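Local coordinates for protein cytochrome P450 (Novosphingobium aromaticivorans, PDB 3OFT) that is a haem protein of the cytochrome P450 family, holding protoporphyrin IX with its iron inside a largely helical fold, at residues M275-P279 and H311-P315; M366-A372 and L390-R395. All blocks are in the same frame, centred on the assembly; numbering follows the deposited sequence.

Contact 1 of 2, residues M275-P279 and H311-P315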
# COMPACT_ATOMS: atom_id res chain seq x y z
N MET A 275 -4.52 9.66 5.41
CA MET A 275 -4.31 8.76 4.23
C MET A 275 -4.06 9.56 2.96
O MET A 275 -3.23 9.18 2.13
CB MET A 275 -5.44 7.74 4.07
CG MET A 275 -5.50 6.79 5.27
SD MET A 275 -6.91 5.64 5.35
CE MET A 275 -6.42 4.49 4.08
N ARG A 276 -4.71 10.71 2.82
CA ARG A 276 -4.49 11.61 1.70
C ARG A 276 -3.11 12.24 1.84
O ARG A 276 -2.40 12.43 0.84
CB ARG A 276 -5.57 12.74 1.71
CG ARG A 276 -5.48 13.68 0.54
CD ARG A 276 -6.03 15.08 0.85
NE ARG A 276 -5.39 15.74 2.02
CZ ARG A 276 -4.23 16.40 1.98
NH1 ARG A 276 -3.48 16.47 0.88
NH2 ARG A 276 -3.77 16.98 3.11
N ARG A 277 -2.74 12.58 3.08
CA ARG A 277 -1.53 13.39 3.34
C ARG A 277 -0.23 12.60 3.16
O ARG A 277 0.81 13.17 2.80
CB ARG A 277 -1.57 13.94 4.80
CG ARG A 277 -0.31 14.69 5.30
CD ARG A 277 0.03 15.95 4.47
NE ARG A 277 1.30 16.55 4.94
CZ ARG A 277 2.52 16.16 4.60
NH1 ARG A 277 2.70 15.12 3.80
NH2 ARG A 277 3.58 16.77 5.12
N TYR A 278 -0.28 11.29 3.47
CA TYR A 278 0.97 10.46 3.49
C TYR A 278 0.97 9.24 2.56
O TYR A 278 1.26 8.12 3.02
CB TYR A 278 1.36 10.00 4.92
CG TYR A 278 1.52 11.18 5.86
CD1 TYR A 278 2.62 12.04 5.72
CD2 TYR A 278 0.58 11.45 6.85
CE1 TYR A 278 2.79 13.16 6.59
CE2 TYR A 278 0.74 12.56 7.72
CZ TYR A 278 1.86 13.39 7.59
OH TYR A 278 2.06 14.49 8.42
N PRO A 279 0.73 9.46 1.25
CA PRO A 279 0.72 8.33 0.33
C PRO A 279 2.14 7.91 -0.03
O PRO A 279 3.02 8.78 -0.27
CB PRO A 279 -0.00 8.90 -0.90
CG PRO A 279 0.50 10.37 -0.94
CD PRO A 279 0.36 10.73 0.56
N HIS A 311 0.62 13.14 -7.24
CA HIS A 311 -0.75 13.71 -7.37
C HIS A 311 -1.19 14.36 -6.06
O HIS A 311 -1.46 15.59 -6.02
CB HIS A 311 -1.77 12.65 -7.80
CG HIS A 311 -3.17 13.16 -7.96
ND1 HIS A 311 -3.49 14.28 -8.70
CD2 HIS A 311 -4.34 12.69 -7.49
CE1 HIS A 311 -4.79 14.49 -8.66
NE2 HIS A 311 -5.33 13.53 -7.94
N ASN A 312 -1.29 13.56 -4.99
CA ASN A 312 -1.78 14.08 -3.70
C ASN A 312 -1.08 15.32 -3.17
O ASN A 312 -1.75 16.20 -2.63
CB ASN A 312 -1.72 13.05 -2.60
CG ASN A 312 -2.66 11.89 -2.84
OD1 ASN A 312 -3.01 11.56 -3.99
ND2 ASN A 312 -3.09 11.26 -1.76
N LEU A 313 0.23 15.37 -3.30
CA LEU A 313 0.96 16.47 -2.68
C LEU A 313 1.44 17.55 -3.66
O LEU A 313 2.32 18.35 -3.30
CB LEU A 313 2.14 15.91 -1.85
CG LEU A 313 1.73 14.94 -0.71
CD1 LEU A 313 2.96 14.66 0.12
CD2 LEU A 313 0.59 15.52 0.21
N ASP A 314 0.90 17.55 -4.88
CA ASP A 314 1.30 18.51 -5.91
C ASP A 314 0.36 19.71 -5.67
O ASP A 314 -0.87 19.56 -5.81
CB ASP A 314 1.04 17.94 -7.32
CG ASP A 314 1.37 18.95 -8.46
OD1 ASP A 314 1.62 20.14 -8.16
OD2 ASP A 314 1.43 18.52 -9.65
N PRO A 315 0.93 20.86 -5.25
CA PRO A 315 0.12 22.07 -5.00
C PRO A 315 -0.67 22.54 -6.23
O PRO A 315 -1.67 23.25 -6.10
CB PRO A 315 1.13 23.13 -4.55
CG PRO A 315 2.48 22.58 -4.76
CD PRO A 315 2.39 21.11 -5.14
O HOH W 1 -4.27 15.60 -1.90
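N312, at the end of the short helix 309-312, reaches across to the last turn of helix 267-277. Its chi1 is m, which swings the amide to R276: ND2 donates to R276 O at 2.9 Å, almost straight at 170°. That places ND2 3.8 Å from CG of P279, while OD1 is taken by T336 N. R276 starts out sideways with chi1 and chi2 both t, then bends at chi3 (p), which lets NH2 pair with E273 one turn back and NH1 meet P321 O. NH1 also donates to a water at 3.0 Å, and this water donates to N312 O at 2.7 Å, so the N312 residue meets R276 at both side chain and backbone. L313, m then t, packs against R277: its CD2 lies 3.5 Å from R277 O, a buried carbonyl with no polar partner in the model, and its CD1 lies 3.7 Å from R277 NH1. R277 points its CB away, but chi2 p turns the chain back, and NE bonds to E322 O. E273 and R276 form the ExxR pair of the K helix, here joined to the following K' helix as in the cytochrome P450 fold.

Contact 2 of 2, residues M366-A372 and L390-R395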
# COMPACT_ATOMS: atom_id res chain seq x y z
N MET A 366 -3.00 4.64 24.85
CA MET A 366 -1.65 5.14 25.13
C MET A 366 -1.69 6.52 25.77
O MET A 366 -2.58 7.35 25.46
CB MET A 366 -0.79 5.19 23.85
CG MET A 366 -0.57 3.81 23.21
SD MET A 366 0.56 2.74 24.17
CE MET A 366 2.05 3.70 23.90
N PRO A 367 -0.73 6.80 26.68
CA PRO A 367 -0.60 8.18 27.12
C PRO A 367 -0.01 9.02 26.02
O PRO A 367 0.22 8.52 24.92
CB PRO A 367 0.41 8.09 28.27
CG PRO A 367 1.21 6.89 28.00
CD PRO A 367 0.24 5.89 27.31
N GLU A 368 0.30 10.27 26.32
CA GLU A 368 0.91 11.15 25.33
C GLU A 368 2.25 10.55 24.96
O GLU A 368 2.98 10.03 25.84
CB GLU A 368 1.06 12.57 25.87
CG GLU A 368 1.58 13.53 24.82
CD GLU A 368 1.46 15.01 25.19
OE1 GLU A 368 1.85 15.83 24.34
OE2 GLU A 368 0.99 15.35 26.32
N PHE A 369 2.59 10.59 23.68
CA PHE A 369 3.85 10.00 23.22
C PHE A 369 4.61 10.96 22.31
O PHE A 369 4.03 11.91 21.76
CB PHE A 369 3.64 8.59 22.57
CG PHE A 369 2.75 8.62 21.36
CD1 PHE A 369 3.28 8.72 20.07
CD2 PHE A 369 1.37 8.59 21.51
CE1 PHE A 369 2.46 8.77 18.94
CE2 PHE A 369 0.51 8.66 20.35
CZ PHE A 369 1.08 8.74 19.08
N ALA A 370 5.92 10.71 22.13
CA ALA A 370 6.78 11.60 21.37
C ALA A 370 7.91 10.83 20.72
O ALA A 370 8.15 9.66 21.07
CB ALA A 370 7.39 12.70 22.31
N LEU A 371 8.64 11.49 19.82
CA LEU A 371 9.84 10.86 19.31
C LEU A 371 10.91 10.78 20.43
O LEU A 371 10.95 11.64 21.32
CB LEU A 371 10.39 11.64 18.12
CG LEU A 371 9.52 11.64 16.85
CD1 LEU A 371 10.19 12.61 15.90
CD2 LEU A 371 9.38 10.27 16.20
N ALA A 372 11.75 9.76 20.38
CA ALA A 372 12.89 9.65 21.30
C ALA A 372 13.85 10.82 21.12
O ALA A 372 14.02 11.32 20.00
CB ALA A 372 13.63 8.35 21.09
N LEU A 390 11.20 4.27 13.69
CA LEU A 390 10.36 5.24 14.34
C LEU A 390 10.40 5.05 15.85
O LEU A 390 9.56 4.37 16.41
CB LEU A 390 8.92 5.14 13.77
CG LEU A 390 7.85 6.06 14.31
CD1 LEU A 390 8.31 7.54 14.28
CD2 LEU A 390 6.55 5.84 13.51
N PRO A 391 11.39 5.64 16.52
CA PRO A 391 11.57 5.42 17.95
C PRO A 391 10.68 6.36 18.76
O PRO A 391 10.85 7.60 18.72
CB PRO A 391 13.06 5.77 18.16
CG PRO A 391 13.33 6.86 17.14
CD PRO A 391 12.46 6.49 15.92
N LEU A 392 9.73 5.77 19.51
CA LEU A 392 8.78 6.50 20.33
C LEU A 392 9.11 6.32 21.80
O LEU A 392 9.70 5.32 22.17
CB LEU A 392 7.36 5.96 20.08
CG LEU A 392 6.92 6.06 18.60
CD1 LEU A 392 5.49 5.54 18.46
CD2 LEU A 392 7.03 7.49 18.10
N VAL A 393 8.67 7.28 22.63
CA VAL A 393 8.82 7.25 24.07
C VAL A 393 7.54 7.82 24.69
O VAL A 393 6.82 8.63 24.06
CB VAL A 393 10.08 8.05 24.56
CG1 VAL A 393 11.36 7.44 24.03
CG2 VAL A 393 10.01 9.57 24.17
N TRP A 394 7.23 7.35 25.89
CA TRP A 394 6.09 7.80 26.66
C TRP A 394 6.28 7.43 28.13
O TRP A 394 7.14 6.61 28.47
CB TRP A 394 4.76 7.23 26.10
CG TRP A 394 4.71 5.75 26.16
CD1 TRP A 394 4.24 4.99 27.19
CD2 TRP A 394 5.15 4.83 25.14
NE1 TRP A 394 4.37 3.63 26.88
CE2 TRP A 394 4.93 3.52 25.64
CE3 TRP A 394 5.74 4.99 23.87
CZ2 TRP A 394 5.26 2.37 24.91
CZ3 TRP A 394 6.07 3.83 23.14
CH2 TRP A 394 5.82 2.53 23.66
N ARG A 395 5.50 8.05 29.01
CA ARG A 395 5.59 7.75 30.43
C ARG A 395 4.64 6.60 30.68
O ARG A 395 3.44 6.74 30.50
CB ARG A 395 5.13 8.95 31.25
CG ARG A 395 6.05 10.13 31.20
CD ARG A 395 5.51 11.19 32.18
NE ARG A 395 6.20 12.47 32.07
CZ ARG A 395 7.18 12.86 32.87
NH1 ARG A 395 7.60 12.05 33.84
NH2 ARG A 395 7.75 14.05 32.69
O HOH W 2 3.61 10.12 28.47
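The antiparallel sheet near the C-terminus, into which the chain runs after leaving helix 348-365, is where these two segments pair. The axes of strands 369-371 and 391-394 approach to 4.6 Å, with their N-to-C directions 141° apart. A370 and V393 make the hydrogen-bonded pair: A370 N donates to V393 O at 3.0 Å, and V393 N donates to A370 O at 2.9 Å. Two residues on, A372 N donates to P391 O at 2.9 Å, so the ladder continues past the non-hydrogen-bonded pair L371-L392. CA-H...O contacts fill in between, such as L392 CA to A370 O at 3.3 Å. In cytochrome P450 terms this is the beta-3 sheet: strand 386-394 is its middle member, with strand 133-135 and the residues flanking it bonding along its other edge, L390 to F136, L392 to C134 and W394 to G132.

F369 and W394 share one face of the sheet and A370 and V393 the other. The F369 ring meets W362 edge-to-face and packs on helix 221-252; its CD1 is 4.2 Å from L392 CD1. M366 curls through three m rotamers until CE sits 3.5 Å above the centroid of the six-membered ring of W394, a CH-pi contact, with SD 4.9 Å from the five-membered centroid in an oblique Met-aromatic contact. P367 CG adds a touch at 3.7 Å from W394 CD1, while W394 NE1 bonds to R129 O. Where the strands part, a water donates to E368 O (2.7 Å) and accepts from R395 N (2.9 Å).

The centre of contact 1 lies about 14 Å from the centre of the chain, that of contact 2 about 25 Å; contact 1 is deep, with the M275 side chain about 5 Å from the haem, and contact 2 is partly buried. Their centres are about 26 Å apart and they do not touch, yet both rest on helices 221-252 and 348-365, M275 near the start of the latter and F369 near its end. Contact 1 joins two helix ends through one side-chain-to-backbone bond, a bridging water and the packing of L313, with the charge of R276 met inside its own helix by E273, whereas contact 2 relies on backbone-to-backbone bonds between strands, backed by aromatic and aliphatic packing.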